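Local coordinates for protein quinone reductase (PDB 4GI5) that binds flavin-adenine dinucleotide and probably reduces quinones with NAD(P)H, as a flavodoxin-like member of the NAD(P)H dehydrogenase (quinone) family, at residues V25-A30 with F44-L49; N38-N43 with G225-Q230; T115-F120 with E236-L241. All coordinates share one frame; numbering follows the deposited sequence.

Contact 1 of 3, residues V25-A30 with F44-L49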
loop_
_atom_site.group_PDB
_atom_site.type_symbol
_atom_site.label_atom_id
_atom_site.label_comp_id
_atom_site.label_asym_id
_atom_site.label_seq_id
_atom_site.Cartn_x
_atom_site.Cartn_y
_atom_site.Cartn_z
ATOM N N VAL B 25 16.692 15.791 10.657
ATOM C CA VAL B 25 16.077 15.034 9.521
ATOM C C VAL B 25 16.072 13.575 9.913
ATOM O O VAL B 25 17.066 13.044 10.372
ATOM C CB VAL B 25 16.834 15.167 8.219
ATOM C CG1 VAL B 25 16.090 14.358 7.144
ATOM C CG2 VAL B 25 16.862 16.600 7.779
ATOM N N LEU B 26 14.896 12.904 9.786
ATOM C CA LEU B 26 14.781 11.469 10.060
ATOM C C LEU B 26 14.559 10.781 8.685
ATOM O O LEU B 26 13.657 11.174 7.943
ATOM C CB LEU B 26 13.613 11.174 10.946
ATOM C CG LEU B 26 13.215 9.732 11.149
ATOM C CD1 LEU B 26 14.318 8.804 11.669
ATOM C CD2 LEU B 26 11.950 9.618 11.985
ATOM N N LEU B 27 15.356 9.825 8.376
ATOM C CA LEU B 27 15.246 9.036 7.109
ATOM C C LEU B 27 14.786 7.636 7.450
ATOM O O LEU B 27 15.443 6.894 8.205
ATOM C CB LEU B 27 16.577 8.962 6.338
ATOM C CG LEU B 27 16.579 8.051 5.072
ATOM C CD1 LEU B 27 15.760 8.648 3.991
ATOM C CD2 LEU B 27 17.992 7.904 4.547
ATOM N N ILE B 28 13.584 7.289 6.987
ATOM C CA ILE B 28 13.051 5.911 7.098
ATOM C C ILE B 28 13.390 5.250 5.795
ATOM O O ILE B 28 12.925 5.709 4.715
ATOM C CB ILE B 28 11.522 5.892 7.385
ATOM C CG1 ILE B 28 11.056 6.788 8.537
ATOM C CG2 ILE B 28 11.135 4.453 7.648
ATOM C CD1 ILE B 28 11.728 6.440 9.836
ATOM N N TYR B 29 14.124 4.143 5.802
ATOM C CA TYR B 29 14.757 3.559 4.600
ATOM C C TYR B 29 14.459 2.068 4.552
ATOM O O TYR B 29 14.664 1.347 5.511
ATOM C CB TYR B 29 16.278 3.791 4.637
ATOM C CG TYR B 29 17.106 2.966 3.700
ATOM C CD1 TYR B 29 17.220 3.296 2.329
ATOM C CD2 TYR B 29 17.776 1.842 4.131
ATOM C CE1 TYR B 29 17.999 2.506 1.491
ATOM C CE2 TYR B 29 18.545 1.066 3.273
ATOM C CZ TYR B 29 18.662 1.457 1.941
ATOM O OH TYR B 29 19.420 0.637 1.127
ATOM N N ALA B 30 13.906 1.600 3.441
ATOM C CA ALA B 30 13.533 0.219 3.214
ATOM C C ALA B 30 14.146 -0.390 1.982
ATOM O O ALA B 30 13.623 -0.280 0.904
ATOM C CB ALA B 30 11.990 0.116 3.135
ATOM N N PHE B 44 24.329 8.958 -0.218
ATOM C CA PHE B 44 24.441 10.268 -0.780
ATOM C C PHE B 44 23.636 11.242 0.008
ATOM O O PHE B 44 24.103 12.354 0.342
ATOM C CB PHE B 44 24.066 10.263 -2.270
ATOM C CG PHE B 44 24.170 11.590 -2.924
ATOM C CD1 PHE B 44 25.418 11.977 -3.488
ATOM C CD2 PHE B 44 23.145 12.489 -2.864
ATOM C CE1 PHE B 44 25.562 13.234 -4.038
ATOM C CE2 PHE B 44 23.253 13.783 -3.400
ATOM C CZ PHE B 44 24.467 14.147 -4.016
ATOM N N ALA B 45 22.345 10.915 0.284
ATOM C CA ALA B 45 21.493 11.877 0.961
ATOM C C ALA B 45 21.977 12.175 2.374
ATOM O O ALA B 45 21.988 13.365 2.802
ATOM C CB ALA B 45 20.045 11.347 1.085
ATOM N N ILE B 46 22.376 11.136 3.073
ATOM C CA ILE B 46 22.812 11.296 4.476
ATOM C C ILE B 46 24.071 12.218 4.451
ATOM O O ILE B 46 24.113 13.239 5.209
ATOM C CB ILE B 46 23.193 9.993 5.082
ATOM C CG1 ILE B 46 21.941 9.135 5.396
ATOM C CG2 ILE B 46 23.849 10.154 6.458
ATOM C CD1 ILE B 46 22.244 7.729 5.693
ATOM N N ARG B 47 25.013 11.880 3.590
ATOM C CA ARG B 47 26.237 12.761 3.521
ATOM C C ARG B 47 25.949 14.152 3.091
ATOM O O ARG B 47 26.561 15.138 3.638
ATOM C CB ARG B 47 27.321 12.113 2.703
ATOM C CG ARG B 47 27.765 10.831 3.295
ATOM C CD ARG B 47 28.965 10.264 2.528
ATOM N NE ARG B 47 29.102 8.828 2.843
ATOM C CZ ARG B 47 28.921 7.821 1.967
ATOM N NH1 ARG B 47 28.570 8.061 0.685
ATOM N NH2 ARG B 47 29.063 6.558 2.382
ATOM N N HIS B 48 25.078 14.343 2.116
ATOM C CA HIS B 48 24.737 15.654 1.653
ATOM C C HIS B 48 24.152 16.488 2.776
ATOM O O HIS B 48 24.438 17.717 2.927
ATOM C CB HIS B 48 23.781 15.569 0.442
ATOM C CG HIS B 48 23.677 16.832 -0.305
ATOM N ND1 HIS B 48 22.742 17.780 -0.020
ATOM C CD2 HIS B 48 24.464 17.347 -1.288
ATOM C CE1 HIS B 48 22.892 18.804 -0.835
ATOM N NE2 HIS B 48 23.926 18.563 -1.614
ATOM N N LEU B 49 23.205 15.897 3.530
ATOM C CA LEU B 49 22.548 16.631 4.630
ATOM C C LEU B 49 23.559 16.965 5.782
ATOM O O LEU B 49 23.497 18.102 6.328
ATOM C CB LEU B 49 21.418 15.796 5.198
ATOM C CG LEU B 49 20.194 15.788 4.282
ATOM C CD1 LEU B 49 19.293 14.638 4.758
ATOM C CD2 LEU B 49 19.476 17.134 4.223
#
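V25 and L49 meet methyl to methyl, while a methyl of L27 meets the CG1 methylene of I46. The contact is wholly apolar. In the first pair, CG1 of V25 lies 4.0 Å from CD1 of L49. The two side chains are roughly perpendicular and meet mainly through these two methyls. V25 has CG1 anti to its backbone N (chi1 -179°), which puts that methyl on the helix side. In the second pair, CD2 of L27 lies 4.2 Å from CG1 of I46. The first bond of the L27 side chain already points to the helix. The first bond of I46 does not aim at the strand; its CG1 methylene makes the approach.

No hydrogen bond links the two segments. The backbone bonds of V25, L26, L27 and L49 go elsewhere: L49 N bonds A45 O at 2.9 Å inside the helix, while V25 and L27 pair with Q57 of strand 55-60, and L26 with T115 and I117. I46 and L49 also rest on V58 and V56 of that strand.

This is the strand-to-helix layer of the beta-alpha-beta unit formed by strand 24-29, helix 37-51 and strand 55-60 in the flavodoxin-like fold. With only methyl and methylene groups meeting, the contact implies hydrophobic burial without a directional bond.

Contact 2 of 3, residues N38-N43 with G225-Q230. With FAD (flavin-adenine dinucleotide), chain H.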
loop_
_atom_site.group_PDB
_atom_site.type_symbol
_atom_site.label_atom_id
_atom_site.label_comp_id
_atom_site.label_asym_id
_atom_site.label_seq_id
_atom_site.Cartn_x
_atom_site.Cartn_y
_atom_site.Cartn_z
ATOM N N ASN B 38 19.206 2.048 -4.271
ATOM C CA ASN B 38 18.687 2.706 -3.091
ATOM C C ASN B 38 19.745 2.946 -1.973
ATOM O O ASN B 38 19.794 4.006 -1.372
ATOM C CB ASN B 38 17.501 1.932 -2.492
ATOM C CG ASN B 38 16.184 2.411 -3.097
ATOM O OD1 ASN B 38 15.604 3.364 -2.581
ATOM N ND2 ASN B 38 15.804 1.858 -4.215
ATOM N N GLY B 39 20.562 1.957 -1.765
ATOM C CA GLY B 39 21.615 2.125 -0.788
ATOM C C GLY B 39 22.542 3.301 -1.165
ATOM O O GLY B 39 23.007 4.090 -0.278
ATOM N N ALA B 40 22.901 3.370 -2.427
ATOM C CA ALA B 40 23.737 4.476 -2.945
ATOM C C ALA B 40 23.104 5.825 -2.736
ATOM O O ALA B 40 23.737 6.832 -2.381
ATOM C CB ALA B 40 24.120 4.230 -4.391
ATOM N N LEU B 41 21.793 5.948 -3.078
ATOM C CA LEU B 41 21.134 7.178 -2.879
ATOM C C LEU B 41 20.943 7.578 -1.447
ATOM O O LEU B 41 21.051 8.749 -1.109
ATOM C CB LEU B 41 19.748 7.097 -3.595
ATOM C CG LEU B 41 19.737 6.944 -5.110
ATOM C CD1 LEU B 41 18.282 6.560 -5.586
ATOM C CD2 LEU B 41 20.111 8.237 -5.781
ATOM N N LYS B 42 20.733 6.597 -0.578
ATOM C CA LYS B 42 20.604 6.814 0.847
ATOM C C LYS B 42 21.946 7.411 1.383
ATOM O O LYS B 42 21.964 8.398 2.105
ATOM C CB LYS B 42 20.351 5.509 1.569
ATOM C CG LYS B 42 20.597 5.621 3.093
ATOM C CD LYS B 42 20.556 4.399 3.915
ATOM C CE LYS B 42 21.400 3.299 3.400
ATOM N NZ LYS B 42 22.677 3.277 4.178
ATOM N N ASN B 43 23.035 6.777 0.998
ATOM C CA ASN B 43 24.328 7.264 1.521
ATOM C C ASN B 43 24.652 8.648 1.033
ATOM O O ASN B 43 25.121 9.466 1.841
ATOM C CB ASN B 43 25.425 6.258 1.233
ATOM C CG ASN B 43 25.256 4.978 2.033
ATOM O OD1 ASN B 43 24.662 4.871 3.143
ATOM N ND2 ASN B 43 25.776 3.991 1.453
ATOM N N GLY B 225 25.624 7.584 -15.973
ATOM C CA GLY B 225 25.132 8.862 -16.315
ATOM C C GLY B 225 23.719 9.145 -15.756
ATOM O O GLY B 225 23.418 10.239 -15.276
ATOM N N GLN B 226 22.945 8.093 -15.733
ATOM C CA GLN B 226 21.573 8.194 -15.083
ATOM C C GLN B 226 21.697 8.408 -13.579
ATOM O O GLN B 226 20.981 9.201 -12.968
ATOM C CB GLN B 226 20.757 6.930 -15.458
ATOM C CG GLN B 226 19.299 7.014 -14.981
ATOM C CD GLN B 226 18.478 5.885 -15.513
ATOM O OE1 GLN B 226 18.930 5.085 -16.353
ATOM N NE2 GLN B 226 17.356 5.658 -14.880
ATOM N N PHE B 227 22.619 7.720 -12.945
ATOM C CA PHE B 227 22.906 7.943 -11.570
ATOM C C PHE B 227 23.353 9.360 -11.256
ATOM O O PHE B 227 22.961 9.966 -10.259
ATOM C CB PHE B 227 23.897 6.931 -11.066
ATOM C CG PHE B 227 24.126 7.004 -9.595
ATOM C CD1 PHE B 227 23.115 6.571 -8.667
ATOM C CD2 PHE B 227 25.336 7.445 -9.031
ATOM C CE1 PHE B 227 23.261 6.677 -7.302
ATOM C CE2 PHE B 227 25.473 7.597 -7.655
ATOM C CZ PHE B 227 24.464 7.181 -6.772
ATOM N N ALA B 228 24.240 9.925 -12.101
ATOM C CA ALA B 228 24.595 11.291 -11.885
ATOM C C ALA B 228 23.365 12.213 -11.988
ATOM O O ALA B 228 23.277 13.206 -11.166
ATOM C CB ALA B 228 25.707 11.763 -12.875
ATOM N N ASP B 229 22.473 11.952 -12.920
ATOM C CA ASP B 229 21.280 12.740 -13.003
ATOM C C ASP B 229 20.405 12.611 -11.689
ATOM O O ASP B 229 19.822 13.617 -11.234
ATOM C CB ASP B 229 20.426 12.408 -14.224
ATOM C CG ASP B 229 21.079 12.801 -15.559
ATOM O OD1 ASP B 229 22.001 13.632 -15.556
ATOM O OD2 ASP B 229 20.702 12.152 -16.518
ATOM N N GLN B 230 20.262 11.368 -11.224
ATOM C CA GLN B 230 19.523 11.112 -9.978
ATOM C C GLN B 230 20.121 11.862 -8.832
ATOM O O GLN B 230 19.432 12.480 -8.058
ATOM C CB GLN B 230 19.447 9.605 -9.681
ATOM C CG GLN B 230 18.666 8.794 -10.732
ATOM C CD GLN B 230 18.966 7.332 -10.662
ATOM O OE1 GLN B 230 19.987 6.904 -10.090
ATOM N NE2 GLN B 230 18.157 6.545 -11.323
HETATM P PA FAD H . 19.104 -2.256 -7.842
HETATM O O1A FAD H . 19.951 -2.366 -6.642
HETATM O O2A FAD H . 18.507 -3.378 -8.552
HETATM O O5B FAD H . 19.918 -1.437 -9.002
HETATM C C5B FAD H . 19.346 -0.902 -10.213
HETATM C C4B FAD H . 20.457 -0.503 -11.128
HETATM O O4B FAD H . 21.063 0.656 -10.601
HETATM C C3B FAD H . 21.476 -1.594 -11.348
HETATM O O3B FAD H . 21.671 -1.643 -12.754
HETATM C C2B FAD H . 22.654 -0.982 -10.647
HETATM O O2B FAD H . 23.933 -1.476 -11.122
HETATM C C1B FAD H . 22.534 0.499 -10.781
HETATM N N9A FAD H . 23.307 1.191 -9.714
HETATM C C8A FAD H . 23.480 0.888 -8.318
HETATM N N7A FAD H . 24.281 1.739 -7.717
HETATM C C5A FAD H . 24.701 2.486 -8.778
HETATM C C6A FAD H . 25.690 3.549 -8.961
HETATM N N6A FAD H . 26.222 3.928 -7.846
HETATM N N1A FAD H . 25.906 4.144 -10.185
HETATM C C2A FAD H . 25.225 3.727 -11.247
HETATM N N3A FAD H . 24.307 2.691 -11.146
HETATM C C4A FAD H . 24.088 2.180 -9.986
HETATM N N1 FAD H . 8.478 -0.982 -10.556
HETATM C C2 FAD H . 7.408 -0.204 -10.822
HETATM O O2 FAD H . 7.486 0.809 -11.641
HETATM N N3 FAD H . 6.179 -0.450 -10.242
HETATM C C4 FAD H . 5.956 -1.542 -9.486
HETATM O O4 FAD H . 4.878 -1.712 -8.900
HETATM C C4X FAD H . 7.081 -2.398 -9.220
HETATM N N5 FAD H . 6.930 -3.479 -8.399
HETATM C C5X FAD H . 8.067 -4.254 -8.043
HETATM C C6 FAD H . 7.952 -5.238 -7.183
HETATM C C7 FAD H . 9.065 -5.942 -6.726
HETATM C C7M FAD H . 8.917 -7.042 -5.741
HETATM C C8 FAD H . 10.335 -5.652 -7.279
HETATM C C8M FAD H . 11.532 -6.457 -6.849
HETATM C C9 FAD H . 10.477 -4.654 -8.191
HETATM C C9A FAD H . 9.336 -3.897 -8.583
HETATM N N10 FAD H . 9.449 -2.788 -9.393
HETATM C C10 FAD H . 8.350 -2.007 -9.724
HETATM C "C1'" FAD H . 10.747 -2.335 -9.913
HETATM C "C2'" FAD H . 11.412 -1.593 -8.752
HETATM O "O2'" FAD H . 10.811 -0.353 -8.367
HETATM C "C3'" FAD H . 12.916 -1.308 -9.071
HETATM O "O3'" FAD H . 13.493 -2.635 -9.171
HETATM C "C4'" FAD H . 13.661 -0.552 -7.964
HETATM O "O4'" FAD H . 13.227 0.770 -7.951
HETATM C "C5'" FAD H . 15.178 -0.499 -8.289
HETATM O "O5'" FAD H . 15.839 0.040 -7.190
HETATM P P FAD H . 16.908 -0.936 -6.411
HETATM O O1P FAD H . 17.525 -0.119 -5.344
HETATM O O2P FAD H . 16.341 -2.222 -6.007
HETATM O O3P FAD H . 17.931 -1.126 -7.647
#
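The FAD site of this flavodoxin-like fold is built partly on two helices, 37-51 and 224-239, which meet here beside the cofactor. Their short segments run at 38° to each other, with axes 11.6 Å apart at closest approach. The ring of F227 lies between the two helices and makes most of the contacts across them. CB of A40 lies 3.8 Å from its CZ, and CD2 of L41 lies 3.8 Å from its CE1. Both methyls approach the ring obliquely. The side chains of L41 and F227 pass each other, pointing opposite ways. CD2 of L41 also rests 4.2 Å from CB of Q230, whose side chain lies athwart that of the leucine.

The same ring carries the adenine end of FAD. The amino nitrogen N6A lies above the middle of one face of the F227 ring, 3.7 Å from its plane. The ring carbon CG of F227 comes within 3.4 Å of FAD N1A. With CG of F227 anti to the backbone N (chi1 -173°), the ring reaches both the adenine and helix 37-51. F227 also touches L37 and T222. Q230 bonds T222 through NE2, and a glycerol, probably from the crystallisation liquor, is a second partner of that nitrogen.

At the other helix, N38 holds the pyrophosphate. Its ND2 also bonds T174 OG1, and its backbone O accepts a bond from Q119 NE2, so the residue is held by several bonds. The phosphate lies near the N-terminal start of helix 37-51 and probably gains from the helix dipole. The phosphate oxygen O1P takes two nearly straight bonds from N38, one from backbone N and one from side-chain ND2, each 2.9 Å long.

Contact 3 of 3, residues T115-F120 with E236-L241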
loop_
_atom_site.group_PDB
_atom_site.type_symbol
_atom_site.label_atom_id
_atom_site.label_comp_id
_atom_site.label_asym_id
_atom_site.label_seq_id
_atom_site.Cartn_x
_atom_site.Cartn_y
_atom_site.Cartn_z
ATOM N N THR B 115 11.872 17.116 9.850
ATOM C CA THR B 115 11.626 16.678 8.496
ATOM C C THR B 115 11.843 15.175 8.444
ATOM O O THR B 115 12.810 14.631 9.024
ATOM C CB THR B 115 12.661 17.332 7.527
ATOM O OG1 THR B 115 12.449 18.772 7.505
ATOM C CG2 THR B 115 12.435 16.886 6.120
ATOM N N VAL B 116 10.932 14.479 7.822
ATOM C CA VAL B 116 10.952 13.039 7.773
ATOM C C VAL B 116 10.893 12.597 6.323
ATOM O O VAL B 116 9.978 13.007 5.567
ATOM C CB VAL B 116 9.763 12.429 8.509
ATOM C CG1 VAL B 116 9.826 10.897 8.553
ATOM C CG2 VAL B 116 9.749 12.891 9.958
ATOM N N ILE B 117 11.861 11.799 5.900
ATOM C CA ILE B 117 11.959 11.368 4.541
ATOM C C ILE B 117 11.790 9.844 4.503
ATOM O O ILE B 117 12.353 9.142 5.335
ATOM C CB ILE B 117 13.315 11.715 3.888
ATOM C CG1 ILE B 117 13.491 13.216 3.880
ATOM C CG2 ILE B 117 13.416 11.134 2.474
ATOM C CD1 ILE B 117 14.870 13.699 3.475
ATOM N N PHE B 118 10.902 9.354 3.633
ATOM C CA PHE B 118 10.673 7.918 3.447
ATOM C C PHE B 118 11.276 7.538 2.107
ATOM O O PHE B 118 10.834 8.021 1.045
ATOM C CB PHE B 118 9.168 7.569 3.430
ATOM C CG PHE B 118 8.464 7.904 4.717
ATOM C CD1 PHE B 118 8.121 9.197 5.059
ATOM C CD2 PHE B 118 8.199 6.884 5.602
ATOM C CE1 PHE B 118 7.459 9.454 6.279
ATOM C CE2 PHE B 118 7.504 7.156 6.768
ATOM C CZ PHE B 118 7.200 8.384 7.099
ATOM N N GLN B 119 12.242 6.604 2.120
ATOM C CA GLN B 119 12.914 6.213 0.937
ATOM C C GLN B 119 12.749 4.710 0.699
ATOM O O GLN B 119 13.007 3.909 1.582
ATOM C CB GLN B 119 14.427 6.475 1.010
ATOM C CG GLN B 119 15.129 6.158 -0.229
ATOM C CD GLN B 119 16.611 6.145 -0.109
ATOM O OE1 GLN B 119 17.180 6.814 0.742
ATOM N NE2 GLN B 119 17.236 5.387 -1.006
ATOM N N PHE B 120 12.240 4.390 -0.502
ATOM C CA PHE B 120 11.918 3.019 -0.869
ATOM C C PHE B 120 11.814 2.795 -2.358
ATOM O O PHE B 120 11.461 3.688 -3.101
ATOM C CB PHE B 120 10.627 2.559 -0.180
ATOM C CG PHE B 120 9.423 3.400 -0.491
ATOM C CD1 PHE B 120 9.164 4.518 0.265
ATOM C CD2 PHE B 120 8.517 3.045 -1.499
ATOM C CE1 PHE B 120 8.091 5.326 -0.005
ATOM C CE2 PHE B 120 7.368 3.789 -1.717
ATOM C CZ PHE B 120 7.187 4.980 -1.010
ATOM N N GLU B 236 19.300 18.667 -5.170
ATOM C CA GLU B 236 18.457 19.876 -5.365
ATOM C C GLU B 236 17.256 19.816 -4.452
ATOM O O GLU B 236 16.921 20.783 -3.810
ATOM C CB GLU B 236 18.065 20.086 -6.853
ATOM C CG GLU B 236 16.824 20.918 -7.221
ATOM C CD GLU B 236 16.738 22.286 -6.688
ATOM O OE1 GLU B 236 17.812 22.886 -6.461
ATOM O OE2 GLU B 236 15.579 22.796 -6.538
ATOM N N ARG B 237 16.615 18.624 -4.313
ATOM C CA ARG B 237 15.554 18.525 -3.328
ATOM C C ARG B 237 15.971 18.686 -1.893
ATOM O O ARG B 237 15.301 19.328 -1.067
ATOM C CB ARG B 237 14.746 17.149 -3.516
ATOM C CG ARG B 237 14.061 16.989 -4.859
ATOM C CD ARG B 237 13.026 18.064 -5.278
ATOM N NE ARG B 237 12.184 18.299 -4.162
ATOM C CZ ARG B 237 11.011 17.641 -3.951
ATOM N NH1 ARG B 237 10.637 16.753 -4.795
ATOM N NH2 ARG B 237 10.344 17.849 -2.874
ATOM N N LEU B 238 17.103 18.097 -1.540
ATOM C CA LEU B 238 17.578 18.195 -0.198
ATOM C C LEU B 238 18.016 19.653 0.170
ATOM O O LEU B 238 17.930 20.048 1.316
ATOM C CB LEU B 238 18.758 17.217 -0.052
ATOM C CG LEU B 238 18.391 15.720 -0.107
ATOM C CD1 LEU B 238 19.645 14.896 -0.064
ATOM C CD2 LEU B 238 17.398 15.291 0.986
ATOM N N ASP B 239 18.474 20.372 -0.804
ATOM C CA ASP B 239 18.896 21.817 -0.642
ATOM C C ASP B 239 17.676 22.703 -0.430
ATOM O O ASP B 239 17.823 23.814 0.060
ATOM C CB ASP B 239 19.648 22.270 -1.928
ATOM C CG ASP B 239 21.045 21.683 -2.042
ATOM O OD1 ASP B 239 21.508 21.177 -1.045
ATOM O OD2 ASP B 239 21.653 21.732 -3.133
ATOM N N THR B 240 16.454 22.257 -0.789
ATOM C CA THR B 240 15.295 23.141 -0.771
ATOM C C THR B 240 14.172 22.604 0.143
ATOM O O THR B 240 13.048 23.051 0.034
ATOM C CB THR B 240 14.760 23.329 -2.217
ATOM O OG1 THR B 240 14.521 22.054 -2.858
ATOM C CG2 THR B 240 15.734 24.104 -3.133
ATOM N N LEU B 241 14.477 21.666 1.038
ATOM C CA LEU B 241 13.475 21.035 1.860
ATOM C C LEU B 241 12.562 22.000 2.601
ATOM O O LEU B 241 11.353 21.705 2.842
ATOM C CB LEU B 241 14.082 20.123 2.872
ATOM C CG LEU B 241 14.620 18.856 2.337
ATOM C CD1 LEU B 241 15.402 18.118 3.403
ATOM C CD2 LEU B 241 13.463 17.977 1.873
#
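I117 and L238 meet nearly square to each other and touch at their ends. CD1 of I117 lies 3.9 Å from CD2 of L238. I117 starts out from the strand toward the helix, with CG1 anti to its carbonyl carbon (chi1 -61°), and the extended chain beyond carries CD1 outward to the leucine. The first bond of the L238 side chain does not aim at the strand; its branched end makes the approach. L241 is different, because it points to the strand from its first bond. Its CD1 lies 4.2 Å from CG2 of T115 and, more loosely, 4.5 Å from CD1 of I117. The one methyl of L241 is thus shared by two strand residues.

No hydrogen bond joins the segments. T240 folds back toward the helix: its OG1 bonds the backbone O of E236 at 2.9 Å.

The contact lays the end of helix 224-239 and the residues after it over the central strand 115-121 of the parallel sheet. Around it, I117 also packs on V25 and L27 of strand 24-29 and on I172 of strand 168-174, while L238 touches A45 of helix 37-51.

Overall arrangement
From the N terminus, contact 1 closes the first and shortest loop, joining strand 24-29 to helix 37-51, which follows it. Contact 2 starts on that helix, at 38-43, before contact 1 has closed, and ends far along the chain at 225-230, so the two cross. Contact 3 opens later, at 115-120, and closes at 236-241. It crosses contact 2 and follows contact 1 in series. Helix 37-51 is shared by contacts 1 and 2, and helix 224-239 by contacts 2 and 3. Strands 24-29 and 115-121 are neighbours in the parallel sheet. Together the contacts tie two helices to each other and to the sheet, with FAD at contact 2.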